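Local structure of putative sortase (Streptococcus pneumoniae, 2W1J) at residues A[37-42]-A[94-99]; A[42-47]-A[175-180]; A[64-69]-A[78-83]; A[152-157]-A[185-190]. The protein probably acts as a transpeptidase that links pilin subunits covalently during assembly of the pneumococcal pilus fibre. One frame throughout, in Å; residues are numbered along the deposited sequence.

Contact 1: A[37-42]-A[94-99]; sequences NVVSGD and GHLEGT
Three hydrogen bonds join the loop 37-42 to the turn 96-99. Two of them end on Glu97 O. Ser40 N reaches this oxygen at 3.1 Å, in the carbonyl plane. Ser40 OG reaches Glu97 O at 2.8 Å, from above that plane. The hydroxyl can do so because OG sits between the backbone N and the carbonyl carbon (chi1 44°). The third bond runs from Asn37 ND2 to Gly98 O at 2.9 Å, and the acceptor lies close to the amide plane. The other end of this amide, OD1, accepts from the backbone N of Ile165, so its rotation is fixed. One water donates to Ser40 OG and accepts from Glu97 N.

Leu96 to Thr99 form a type II beta turn with Gly98 at the third position, where phi is positive. Thr99 N and OG1 both bond to Leu96 O. The loop leads into the Asp-Pro-Trp motif at 42-44, which is consistent with the lid of class C sortases.

Backbone CA-H...O contacts add to the polar set. Gly98 CA is 3.2 Å from Val38 O, and Asn37 CA faces Gly98 O.

The apolar part is centred on Val39. Its CG1 meets Leu96 CD2 at 3.8 Å, the two side chains crossing at about a right angle. Val39 CG2 runs alongside Thr99 CG2. Leu96 CD1 reaches on to Gly41 O at 3.6 Å.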
loop_
_atom_site.group_PDB
_atom_site.type_symbol
_atom_site.label_atom_id
_atom_site.label_comp_id
_atom_site.label_asym_id
_atom_site.label_seq_id
_atom_site.Cartn_x
_atom_site.Cartn_y
_atom_site.Cartn_z
ATOM N N ASN A 37 13.632 -8.427 -2.165
ATOM C CA ASN A 37 12.220 -8.550 -2.541
ATOM C C ASN A 37 11.691 -9.921 -2.126
ATOM O O ASN A 37 11.458 -10.806 -2.955
ATOM C CB ASN A 37 12.070 -8.304 -4.052
ATOM C CG ASN A 37 10.624 -8.200 -4.519
ATOM O OD1 ASN A 37 10.328 -8.553 -5.662
ATOM N ND2 ASN A 37 9.737 -7.666 -3.677
ATOM N N VAL A 38 11.529 -10.078 -0.817
ATOM C CA VAL A 38 11.032 -11.312 -0.228
ATOM C C VAL A 38 9.905 -10.940 0.717
ATOM O O VAL A 38 10.095 -10.142 1.639
ATOM C CB VAL A 38 12.141 -12.055 0.545
ATOM C CG1 VAL A 38 11.568 -13.272 1.264
ATOM C CG2 VAL A 38 13.266 -12.459 -0.398
ATOM N N VAL A 39 8.726 -11.503 0.478
ATOM C CA VAL A 39 7.566 -11.087 1.239
ATOM C C VAL A 39 7.682 -11.543 2.679
ATOM O O VAL A 39 7.948 -12.714 2.962
ATOM C CB VAL A 39 6.250 -11.560 0.609
ATOM C CG1 VAL A 39 5.101 -11.425 1.605
ATOM C CG2 VAL A 39 5.969 -10.734 -0.642
ATOM N N SER A 40 7.509 -10.592 3.587
ATOM C CA SER A 40 7.665 -10.841 5.012
ATOM C C SER A 40 6.803 -12.008 5.484
ATOM O O SER A 40 7.276 -12.889 6.199
ATOM C CB SER A 40 7.334 -9.567 5.793
ATOM O OG SER A 40 6.164 -8.952 5.273
ATOM N N GLY A 41 5.540 -12.024 5.073
ATOM C CA GLY A 41 4.620 -13.084 5.481
ATOM C C GLY A 41 3.171 -12.722 5.194
ATOM O O GLY A 41 2.881 -11.636 4.691
ATOM N N ASP A 42 2.255 -13.632 5.513
ATOM C CA ASP A 42 0.819 -13.358 5.392
ATOM C C ASP A 42 0.397 -12.465 6.552
ATOM O O ASP A 42 0.503 -12.869 7.708
ATOM C CB ASP A 42 0.027 -14.673 5.434
ATOM C CG ASP A 42 -1.478 -14.461 5.505
ATOM O OD1 ASP A 42 -1.977 -13.491 4.901
ATOM O OD2 ASP A 42 -2.158 -15.307 6.124
ATOM N N GLY A 94 -1.716 -1.140 5.737
ATOM C CA GLY A 94 -0.313 -1.410 6.035
ATOM C C GLY A 94 0.467 -1.754 4.784
ATOM O O GLY A 94 -0.009 -2.473 3.909
ATOM N N HIS A 95 1.686 -1.251 4.696
ATOM C CA HIS A 95 2.568 -1.608 3.600
ATOM C C HIS A 95 3.219 -2.959 3.891
ATOM O O HIS A 95 3.753 -3.177 4.984
ATOM C CB HIS A 95 3.632 -0.530 3.440
ATOM C CG HIS A 95 4.689 -0.891 2.452
ATOM N ND1 HIS A 95 5.922 -1.381 2.827
ATOM C CD2 HIS A 95 4.680 -0.871 1.097
ATOM C CE1 HIS A 95 6.629 -1.646 1.743
ATOM N NE2 HIS A 95 5.897 -1.351 0.683
ATOM N N LEU A 96 3.179 -3.864 2.916
ATOM C CA LEU A 96 3.747 -5.192 3.080
ATOM C C LEU A 96 5.272 -5.166 2.991
ATOM O O LEU A 96 5.852 -4.948 1.926
ATOM C CB LEU A 96 3.164 -6.152 2.044
ATOM C CG LEU A 96 3.471 -7.649 2.195
ATOM C CD1 LEU A 96 3.010 -8.191 3.541
ATOM C CD2 LEU A 96 2.830 -8.438 1.067
ATOM N N GLU A 97 5.932 -5.392 4.122
ATOM C CA GLU A 97 7.387 -5.348 4.152
ATOM C C GLU A 97 7.965 -6.428 3.246
ATOM O O GLU A 97 7.445 -7.544 3.188
ATOM C CB GLU A 97 7.908 -5.493 5.587
ATOM C CG GLU A 97 9.415 -5.271 5.704
ATOM C CD GLU A 97 9.908 -5.154 7.140
ATOM O OE1 GLU A 97 9.106 -5.368 8.077
ATOM O OE2 GLU A 97 11.108 -4.848 7.327
ATOM N N GLY A 98 9.018 -6.079 2.512
ATOM C CA GLY A 98 9.553 -6.952 1.478
ATOM C C GLY A 98 9.136 -6.510 0.087
ATOM O O GLY A 98 9.730 -6.944 -0.894
ATOM N N THR A 99 8.114 -5.656 -0.006
ATOM C CA THR A 99 7.697 -5.093 -1.292
ATOM C C THR A 99 8.222 -3.661 -1.434
ATOM O O THR A 99 8.701 -3.064 -0.470
ATOM C CB THR A 99 6.159 -5.177 -1.511
ATOM O OG1 THR A 99 5.458 -4.201 -0.723
ATOM C CG2 THR A 99 5.655 -6.587 -1.198
HETATM O O HOH W 1 4.672 -6.541 6.608
#

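Contact 2: A[42-47]-A[175-180]; sequences DPWSEE and LTCTPY
The indole of Trp44 is covered on both faces. Cys177 SG sits over one face, 3.5 Å from the centroid of the five-membered ring and 18° off its normal. This is a sulfur-aromatic contact, and SG is nearest to Trp44 CD2 at 3.3 Å. Pro43 CB lies on the opposite face, offset toward the rim. Leu175 O and Asp42 OD1 come to the edge, in the ring plane. At the tip, Trp44 CH2 meets Thr176 CA at 3.8 Å and Leu175 CG at 4.1 Å. Cys177 SG stands beside its own backbone N (chi1 -66°) and so points at the ring.

Residues 42-45 make a type I turn. Asp42 O accepts from Ser45 N and Ser45 OG. Ser45 is the N-cap of the next helix.

Leu175 to Cys177 fit the end of the TLXTC signature of sortases, whose cysteine is the nucleophile in this family. Trp44 therefore probably covers the active-site thiol as part of a lid, as in other pilus sortases. The His115 ring meets the indole.

The turn stands between helix 46-49 and strand 170-178. Trp44 also touches Thr113 of strand 108-113 and Arg186 of strand 185-194.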
loop_
_atom_site.group_PDB
_atom_site.type_symbol
_atom_site.label_atom_id
_atom_site.label_comp_id
_atom_site.label_asym_id
_atom_site.label_seq_id
_atom_site.Cartn_x
_atom_site.Cartn_y
_atom_site.Cartn_z
ATOM N N ASP A 42 2.255 -13.632 5.513
ATOM C CA ASP A 42 0.819 -13.358 5.392
ATOM C C ASP A 42 0.397 -12.465 6.552
ATOM O O ASP A 42 0.503 -12.869 7.708
ATOM C CB ASP A 42 0.027 -14.673 5.434
ATOM C CG ASP A 42 -1.478 -14.461 5.505
ATOM O OD1 ASP A 42 -1.977 -13.491 4.901
ATOM O OD2 ASP A 42 -2.158 -15.307 6.124
ATOM N N PRO A 43 -0.085 -11.247 6.257
ATOM C CA PRO A 43 -0.371 -10.306 7.344
ATOM C C PRO A 43 -1.320 -10.828 8.413
ATOM O O PRO A 43 -1.271 -10.369 9.555
ATOM C CB PRO A 43 -1.017 -9.126 6.613
ATOM C CG PRO A 43 -0.361 -9.139 5.275
ATOM C CD PRO A 43 -0.197 -10.605 4.933
ATOM N N TRP A 44 -2.186 -11.768 8.051
ATOM C CA TRP A 44 -3.217 -12.211 8.981
ATOM C C TRP A 44 -2.792 -13.415 9.821
ATOM O O TRP A 44 -3.546 -13.881 10.676
ATOM C CB TRP A 44 -4.542 -12.444 8.250
ATOM C CG TRP A 44 -5.108 -11.160 7.703
ATOM C CD1 TRP A 44 -5.945 -10.298 8.346
ATOM C CD2 TRP A 44 -4.832 -10.570 6.425
ATOM N NE1 TRP A 44 -6.222 -9.215 7.543
ATOM C CE2 TRP A 44 -5.559 -9.363 6.354
ATOM C CE3 TRP A 44 -4.057 -10.956 5.326
ATOM C CZ2 TRP A 44 -5.524 -8.534 5.233
ATOM C CZ3 TRP A 44 -4.028 -10.129 4.213
ATOM C CH2 TRP A 44 -4.752 -8.930 4.177
ATOM N N SER A 45 -1.573 -13.894 9.600
ATOM C CA SER A 45 -1.021 -14.976 10.411
ATOM C C SER A 45 -0.616 -14.443 11.783
ATOM O O SER A 45 -0.361 -13.252 11.945
ATOM C CB SER A 45 0.189 -15.597 9.717
ATOM O OG SER A 45 1.306 -14.726 9.762
ATOM N N GLU A 46 -0.543 -15.332 12.769
ATOM C CA GLU A 46 -0.207 -14.922 14.128
ATOM C C GLU A 46 1.163 -14.259 14.215
ATOM O O GLU A 46 1.331 -13.261 14.915
ATOM C CB GLU A 46 -0.293 -16.110 15.095
ATOM C CG GLU A 46 -1.716 -16.525 15.416
ATOM C CD GLU A 46 -2.490 -15.427 16.119
ATOM O OE1 GLU A 46 -1.968 -14.880 17.113
ATOM O OE2 GLU A 46 -3.617 -15.112 15.678
ATOM N N GLU A 47 2.133 -14.808 13.490
ATOM C CA GLU A 47 3.499 -14.293 13.510
ATOM C C GLU A 47 3.562 -12.855 12.998
ATOM O O GLU A 47 4.342 -12.041 13.490
ATOM C CB GLU A 47 4.422 -15.194 12.683
ATOM C CG GLU A 47 5.871 -14.728 12.618
ATOM C CD GLU A 47 6.666 -15.440 11.540
ATOM O OE1 GLU A 47 6.293 -16.577 11.181
ATOM O OE2 GLU A 47 7.666 -14.865 11.055
ATOM N N LEU A 175 -4.296 -5.594 -1.310
ATOM C CA LEU A 175 -4.414 -6.950 -0.788
ATOM C C LEU A 175 -5.402 -6.998 0.376
ATOM O O LEU A 175 -5.277 -6.221 1.319
ATOM C CB LEU A 175 -3.033 -7.396 -0.298
ATOM C CG LEU A 175 -2.901 -8.691 0.501
ATOM C CD1 LEU A 175 -3.316 -9.867 -0.365
ATOM C CD2 LEU A 175 -1.481 -8.883 1.018
ATOM N N THR A 176 -6.360 -7.926 0.316
ATOM C CA THR A 176 -7.263 -8.138 1.448
ATOM C C THR A 176 -7.654 -9.607 1.532
ATOM O O THR A 176 -7.220 -10.416 0.713
ATOM C CB THR A 176 -8.479 -7.199 1.367
ATOM O OG1 THR A 176 -9.163 -7.186 2.622
ATOM C CG2 THR A 176 -9.441 -7.608 0.257
ATOM N N CYS A 177 -8.470 -9.952 2.520
ATOM C CA CYS A 177 -8.947 -11.325 2.644
ATOM C C CYS A 177 -10.231 -11.533 1.856
ATOM O O CYS A 177 -10.994 -10.593 1.629
ATOM C CB CYS A 177 -9.171 -11.690 4.111
ATOM S SG CYS A 177 -7.644 -11.740 5.054
ATOM N N THR A 178 -10.476 -12.776 1.457
ATOM C CA THR A 178 -11.643 -13.094 0.646
ATOM C C THR A 178 -11.879 -14.606 0.737
ATOM O O THR A 178 -10.995 -15.334 1.184
ATOM C CB THR A 178 -11.392 -12.636 -0.811
ATOM O OG1 THR A 178 -12.622 -12.245 -1.429
ATOM C CG2 THR A 178 -10.684 -13.700 -1.633
ATOM N N PRO A 179 -13.075 -15.097 0.369
ATOM C CA PRO A 179 -14.300 -14.352 0.093
ATOM C C PRO A 179 -14.762 -13.568 1.317
ATOM O O PRO A 179 -14.355 -13.868 2.442
ATOM C CB PRO A 179 -15.326 -15.449 -0.225
ATOM C CG PRO A 179 -14.498 -16.648 -0.634
ATOM C CD PRO A 179 -13.256 -16.551 0.200
ATOM N N TYR A 180 -15.631 -12.598 1.071
ATOM C CA TYR A 180 -16.254 -11.808 2.117
ATOM C C TYR A 180 -16.799 -12.735 3.212
ATOM O O TYR A 180 -17.577 -13.656 2.936
ATOM C CB TYR A 180 -17.365 -10.980 1.462
ATOM C CG TYR A 180 -18.244 -10.183 2.403
ATOM C CD1 TYR A 180 -17.755 -9.068 3.066
ATOM C CD2 TYR A 180 -19.570 -10.551 2.617
ATOM C CE1 TYR A 180 -18.569 -8.329 3.927
ATOM C CE2 TYR A 180 -20.394 -9.815 3.466
ATOM C CZ TYR A 180 -19.881 -8.714 4.124
ATOM O OH TYR A 180 -20.691 -7.991 4.970
#

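Contact 3: A[64-69]-A[78-83]; sequences ERMGHV and LPVYAG
Arg65 can be followed outward from its backbone along Tyr81. Its CB lies near Val80 O. The first torsion sets CG beside the backbone N (chi1 -75°), and Arg65 CG comes within 3.2 Å of Tyr81 CE2. Arg65 CD meets Pro79 CB at 3.6 Å. The chain then bends at chi3 (-77°) and turns its tip to the phenol. There Arg65 NH1 donates to Tyr81 OH at 3.1 Å, although the place of NH1 is less sure. The hydroxyl lies at the edge of the guanidinium, and the guanidinium and ring planes are 76° apart. Arg65 NH2 makes a salt bridge to Asp8.

The two strands form an antiparallel hairpin. Val69 and Leu78 are a hydrogen-bonded pair, with Val69 N to Leu78 O at 2.9 Å. Further along, Met66 N donates to Val80 O at 2.8 Å, while Val80 N donates to Gly67 O. Two residues thus face one, which makes a beta bulge. Met66 CG packs on Val80 CG1. The Met66 chain bends at chi3, bringing Met66 CE to Ala82 CA at 3.5 Å. A water joins Glu64 O to Ala82 N.

The hairpin is part of the sortase beta-barrel. Arg65 and His68 also tie it to the N-terminal region. His68 ND1 bonds to Asp77, and NE2 bonds to Asp10. Two carboxylates on one buried imidazole would favour its protonated form. Arg65 is likewise probably stabilised as a cation by Asp8, with Tyr81 OH accepting from its other terminal nitrogen.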
loop_
_atom_site.group_PDB
_atom_site.type_symbol
_atom_site.label_atom_id
_atom_site.label_comp_id
_atom_site.label_asym_id
_atom_site.label_seq_id
_atom_site.Cartn_x
_atom_site.Cartn_y
_atom_site.Cartn_z
ATOM N N GLU A 64 4.314 9.092 11.373
ATOM C CA GLU A 64 4.134 7.651 11.226
ATOM C C GLU A 64 3.376 7.191 9.983
ATOM O O GLU A 64 3.347 6.000 9.689
ATOM C CB GLU A 64 3.517 7.037 12.487
ATOM C CG GLU A 64 4.478 6.961 13.663
ATOM C CD GLU A 64 3.869 6.278 14.870
ATOM O OE1 GLU A 64 2.717 6.610 15.224
ATOM O OE2 GLU A 64 4.545 5.416 15.470
ATOM N N ARG A 65 2.771 8.113 9.241
ATOM C CA ARG A 65 2.052 7.728 8.023
ATOM C C ARG A 65 2.931 7.949 6.801
ATOM O O ARG A 65 3.515 9.023 6.637
ATOM C CB ARG A 65 0.753 8.524 7.880
ATOM C CG ARG A 65 -0.349 8.070 8.820
ATOM C CD ARG A 65 -1.515 9.041 8.830
ATOM N NE ARG A 65 -1.221 10.229 9.627
ATOM C CZ ARG A 65 -1.464 10.340 10.927
ATOM N NH1 ARG A 65 -2.028 9.338 11.592
ATOM N NH2 ARG A 65 -1.157 11.461 11.566
ATOM N N MET A 66 3.031 6.943 5.936
ATOM C CA MET A 66 3.851 7.085 4.737
ATOM C C MET A 66 3.053 7.577 3.534
ATOM O O MET A 66 3.596 7.757 2.442
ATOM C CB MET A 66 4.585 5.782 4.406
ATOM C CG MET A 66 3.762 4.783 3.616
ATOM S SD MET A 66 4.752 3.371 3.065
ATOM C CE MET A 66 5.080 2.557 4.636
ATOM N N GLY A 67 1.763 7.825 3.734
ATOM C CA GLY A 67 0.927 8.370 2.669
ATOM C C GLY A 67 -0.495 7.872 2.809
ATOM O O GLY A 67 -0.925 7.493 3.904
ATOM N N HIS A 68 -1.247 7.906 1.716
ATOM C CA HIS A 68 -2.584 7.334 1.725
ATOM C C HIS A 68 -2.944 6.756 0.377
ATOM O O HIS A 68 -2.354 7.118 -0.646
ATOM C CB HIS A 68 -3.680 8.273 2.277
ATOM C CG HIS A 68 -3.698 9.655 1.697
ATOM N ND1 HIS A 68 -4.718 10.102 0.883
ATOM C CD2 HIS A 68 -2.901 10.729 1.918
ATOM C CE1 HIS A 68 -4.509 11.368 0.569
ATOM N NE2 HIS A 68 -3.415 11.776 1.189
ATOM N N VAL A 69 -3.877 5.815 0.407
ATOM C CA VAL A 69 -4.392 5.195 -0.802
ATOM C C VAL A 69 -5.836 5.622 -0.995
ATOM O O VAL A 69 -6.688 5.420 -0.114
ATOM C CB VAL A 69 -4.260 3.645 -0.757
ATOM C CG1 VAL A 69 -4.940 3.046 0.469
ATOM C CG2 VAL A 69 -4.747 3.021 -2.057
ATOM N N LEU A 78 -7.497 5.801 2.694
ATOM C CA LEU A 78 -6.929 5.229 3.917
ATOM C C LEU A 78 -5.486 5.652 4.100
ATOM O O LEU A 78 -4.700 5.600 3.157
ATOM C CB LEU A 78 -6.960 3.705 3.869
ATOM C CG LEU A 78 -8.299 3.005 4.041
ATOM C CD1 LEU A 78 -8.065 1.508 3.916
ATOM C CD2 LEU A 78 -8.914 3.348 5.393
ATOM N N PRO A 79 -5.118 6.034 5.327
ATOM C CA PRO A 79 -3.706 6.264 5.597
ATOM C C PRO A 79 -2.943 4.948 5.519
ATOM O O PRO A 79 -3.504 3.880 5.826
ATOM C CB PRO A 79 -3.702 6.789 7.030
ATOM C CG PRO A 79 -4.931 6.188 7.651
ATOM C CD PRO A 79 -5.947 6.083 6.547
ATOM N N VAL A 80 -1.687 5.021 5.085
ATOM C CA VAL A 80 -0.840 3.842 4.952
ATOM C C VAL A 80 0.297 3.936 5.960
ATOM O O VAL A 80 0.997 4.955 6.032
ATOM C CB VAL A 80 -0.243 3.741 3.520
ATOM C CG1 VAL A 80 0.696 2.558 3.421
ATOM C CG2 VAL A 80 -1.348 3.644 2.478
ATOM N N TYR A 81 0.473 2.874 6.741
ATOM C CA TYR A 81 1.541 2.800 7.737
ATOM C C TYR A 81 2.529 1.725 7.334
ATOM O O TYR A 81 2.188 0.832 6.560
ATOM C CB TYR A 81 0.972 2.455 9.117
ATOM C CG TYR A 81 0.005 3.489 9.624
ATOM C CD1 TYR A 81 -1.349 3.401 9.350
ATOM C CD2 TYR A 81 0.456 4.576 10.361
ATOM C CE1 TYR A 81 -2.232 4.364 9.804
ATOM C CE2 TYR A 81 -0.418 5.542 10.815
ATOM C CZ TYR A 81 -1.758 5.434 10.528
ATOM O OH TYR A 81 -2.621 6.402 10.992
ATOM N N ALA A 82 3.745 1.805 7.867
ATOM C CA ALA A 82 4.749 0.780 7.619
ATOM C C ALA A 82 4.385 -0.546 8.285
ATOM O O ALA A 82 3.922 -0.580 9.426
ATOM C CB ALA A 82 6.115 1.252 8.091
ATOM N N GLY A 83 4.613 -1.638 7.567
ATOM C CA GLY A 83 4.344 -2.973 8.095
ATOM C C GLY A 83 2.868 -3.299 8.165
ATOM O O GLY A 83 2.015 -2.498 7.767
HETATM O O HOH W 2 4.587 3.813 9.753
#

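Contact 4: A[152-157]-A[185-190]; sequences VKVIEP and HRLLVR
Strands 152-155 and 185-190 run antiparallel at 161°, 4.7 Å apart at closest approach, joined by two hydrogen-bonded pairs, Lys153 with Leu188 and Ile155 with Arg186. The four N-to-O bonds are of normal length and fairly straight; Ile155 N to Arg186 O is 2.9 Å. Val154 and Leu187 form the non-hydrogen-bonded pair between them, and Val152 with Val189 the one beyond Lys153 and Leu188.

Val152, Val154, Leu187 and Val189 share one face. Val152 CG1 meets Leu187 CD1 at 3.7 Å, the side chains crossing obliquely. Val152 and Val189 lie side by side. At the strand end, Val154 CG1 touches His185 CB, and Ile155 O lies at the edge of the His185 ring.

Lys153, Ile155, Arg186 and Leu188 share the other face. Ile155 CG1 sits between its backbone N and carbonyl carbon (chi1 60°) and packs on Arg186 CB at 3.7 Å. Ile155 CG2 meets Leu188 CD1 at 4.1 Å. Arg186 bends at chi2 (-68°), which lays its guanidinium over the proline. Pro157 CG sits over the centre of one guanidinium face, 3.6 Å from Arg186 CZ.

Arg186 fits the active-site arginine of the sortase barrel. Its NH1 donates to His185 O at 2.9 Å, from above the carbonyl plane, and also to Asn183 O. Outside the two segments, its NH2 makes a salt bridge to Asp42. Proline on one face and acceptors at the rim hold the group in place. The carboxylate of Asp42 would favour the positive charge of Arg186 and ties the probable lid to this strand.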
loop_
_atom_site.group_PDB
_atom_site.type_symbol
_atom_site.label_atom_id
_atom_site.label_comp_id
_atom_site.label_asym_id
_atom_site.label_seq_id
_atom_site.Cartn_x
_atom_site.Cartn_y
_atom_site.Cartn_z
ATOM N N VAL A 152 -7.336 -8.761 -11.324
ATOM C CA VAL A 152 -7.884 -9.082 -10.011
ATOM C C VAL A 152 -7.818 -10.591 -9.885
ATOM O O VAL A 152 -8.249 -11.314 -10.786
ATOM C CB VAL A 152 -9.332 -8.600 -9.877
ATOM C CG1 VAL A 152 -9.898 -9.017 -8.521
ATOM C CG2 VAL A 152 -9.402 -7.076 -10.067
ATOM N N LYS A 153 -7.254 -11.089 -8.790
ATOM C CA LYS A 153 -7.164 -12.526 -8.650
ATOM C C LYS A 153 -7.269 -12.969 -7.209
ATOM O O LYS A 153 -7.076 -12.182 -6.276
ATOM C CB LYS A 153 -5.930 -13.097 -9.335
ATOM C CG LYS A 153 -4.640 -12.806 -8.628
ATOM C CD LYS A 153 -3.435 -13.306 -9.462
ATOM C CE LYS A 153 -3.372 -14.813 -9.539
ATOM N NZ LYS A 153 -2.256 -15.305 -10.403
ATOM N N VAL A 154 -7.596 -14.243 -7.050
ATOM C CA VAL A 154 -7.705 -14.858 -5.737
ATOM C C VAL A 154 -6.567 -15.867 -5.555
ATOM O O VAL A 154 -6.284 -16.662 -6.459
ATOM C CB VAL A 154 -9.076 -15.532 -5.557
ATOM C CG1 VAL A 154 -9.165 -16.239 -4.212
ATOM C CG2 VAL A 154 -10.185 -14.498 -5.702
ATOM N N ILE A 155 -5.898 -15.808 -4.407
ATOM C CA ILE A 155 -4.774 -16.701 -4.115
ATOM C C ILE A 155 -4.953 -17.346 -2.744
ATOM O O ILE A 155 -5.735 -16.871 -1.905
ATOM C CB ILE A 155 -3.417 -15.924 -4.086
ATOM C CG1 ILE A 155 -3.436 -14.842 -3.005
ATOM C CG2 ILE A 155 -3.087 -15.327 -5.451
ATOM C CD1 ILE A 155 -2.057 -14.277 -2.626
ATOM N N GLU A 156 -4.200 -18.408 -2.495
ATOM C CA GLU A 156 -4.090 -18.896 -1.124
ATOM C C GLU A 156 -3.108 -18.005 -0.357
ATOM O O GLU A 156 -2.230 -17.370 -0.956
ATOM C CB GLU A 156 -3.665 -20.360 -1.080
ATOM C CG GLU A 156 -2.333 -20.584 -1.733
ATOM C CD GLU A 156 -1.922 -22.033 -1.778
ATOM O OE1 GLU A 156 -2.807 -22.913 -1.883
ATOM O OE2 GLU A 156 -0.700 -22.278 -1.722
ATOM N N PRO A 157 -3.256 -17.951 0.972
ATOM C CA PRO A 157 -2.573 -16.927 1.757
ATOM C C PRO A 157 -1.045 -16.914 1.715
ATOM O O PRO A 157 -0.449 -15.867 1.943
ATOM C CB PRO A 157 -3.080 -17.185 3.176
ATOM C CG PRO A 157 -4.466 -17.710 2.958
ATOM C CD PRO A 157 -4.326 -18.605 1.746
ATOM N N HIS A 185 -8.897 -17.120 1.733
ATOM C CA HIS A 185 -8.035 -16.781 0.610
ATOM C C HIS A 185 -7.721 -15.300 0.655
ATOM O O HIS A 185 -8.119 -14.607 1.597
ATOM C CB HIS A 185 -8.718 -17.183 -0.693
ATOM C CG HIS A 185 -8.846 -18.665 -0.839
ATOM N ND1 HIS A 185 -9.838 -19.389 -0.210
ATOM C CD2 HIS A 185 -8.056 -19.571 -1.464
ATOM C CE1 HIS A 185 -9.681 -20.672 -0.486
ATOM N NE2 HIS A 185 -8.605 -20.810 -1.240
ATOM N N ARG A 186 -7.000 -14.822 -0.349
ATOM C CA ARG A 186 -6.685 -13.396 -0.432
ATOM C C ARG A 186 -7.086 -12.879 -1.804
ATOM O O ARG A 186 -6.956 -13.588 -2.812
ATOM C CB ARG A 186 -5.191 -13.120 -0.196
ATOM C CG ARG A 186 -4.636 -13.756 1.083
ATOM C CD ARG A 186 -5.202 -13.130 2.342
ATOM N NE ARG A 186 -4.713 -13.784 3.560
ATOM C CZ ARG A 186 -5.426 -14.582 4.347
ATOM N NH1 ARG A 186 -6.688 -14.875 4.057
ATOM N NH2 ARG A 186 -4.865 -15.099 5.439
ATOM N N LEU A 187 -7.601 -11.655 -1.819
ATOM C CA LEU A 187 -7.958 -10.950 -3.043
ATOM C C LEU A 187 -6.854 -9.950 -3.353
ATOM O O LEU A 187 -6.458 -9.166 -2.475
ATOM C CB LEU A 187 -9.277 -10.202 -2.831
ATOM C CG LEU A 187 -9.807 -9.391 -4.016
ATOM C CD1 LEU A 187 -10.230 -10.320 -5.123
ATOM C CD2 LEU A 187 -10.980 -8.506 -3.598
ATOM N N LEU A 188 -6.383 -9.976 -4.594
ATOM C CA LEU A 188 -5.326 -9.094 -5.074
ATOM C C LEU A 188 -5.883 -8.237 -6.192
ATOM O O LEU A 188 -6.277 -8.775 -7.234
ATOM C CB LEU A 188 -4.178 -9.904 -5.670
ATOM C CG LEU A 188 -3.392 -10.849 -4.776
ATOM C CD1 LEU A 188 -2.164 -11.375 -5.480
ATOM C CD2 LEU A 188 -3.042 -10.222 -3.470
ATOM N N VAL A 189 -5.894 -6.927 -5.996
ATOM C CA VAL A 189 -6.318 -6.008 -7.036
ATOM C C VAL A 189 -5.065 -5.265 -7.478
ATOM O O VAL A 189 -4.536 -4.446 -6.725
ATOM C CB VAL A 189 -7.392 -5.043 -6.515
ATOM C CG1 VAL A 189 -7.700 -3.982 -7.562
ATOM C CG2 VAL A 189 -8.662 -5.822 -6.137
ATOM N N ARG A 190 -4.574 -5.585 -8.672
ATOM C CA ARG A 190 -3.325 -5.017 -9.170
ATOM C C ARG A 190 -3.610 -3.891 -10.143
ATOM O O ARG A 190 -4.408 -4.062 -11.069
ATOM C CB ARG A 190 -2.491 -6.082 -9.891
ATOM C CG ARG A 190 -1.112 -5.591 -10.293
ATOM C CD ARG A 190 -0.362 -6.658 -11.061
ATOM N NE ARG A 190 -0.892 -6.836 -12.405
ATOM C CZ ARG A 190 -0.449 -7.742 -13.265
ATOM N NH1 ARG A 190 0.462 -8.631 -12.883
ATOM N NH2 ARG A 190 -0.961 -7.800 -14.489
HETATM O O HOH W 3 -1.612 -13.029 2.487
#

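In the fold
All four contacts reach the same mixed sheet of the sortase beta-barrel. Contact 3 lies on neighbouring strands 65-71 and 76-82, and strand 93-95 of contact 1 is next to 76-82. Contacts 2 and 4 meet on adjacent strands 170-178 and 185-194, their centres about 10 Å apart. Contacts 3 and 4 are the most distant pair, about 21 Å between centres. Along the chain, contact 3 is nested inside contacts 1 and 2, which cross each other; contact 4 follows contacts 1 and 3 and crosses contact 2. Contacts 1 and 2 share Asp42, which is salt-bridged to Arg186 of contact 4. The probable lid is thus held by turn 96-99 and, nearer the probable active site, by strands 170-178 and 185-194.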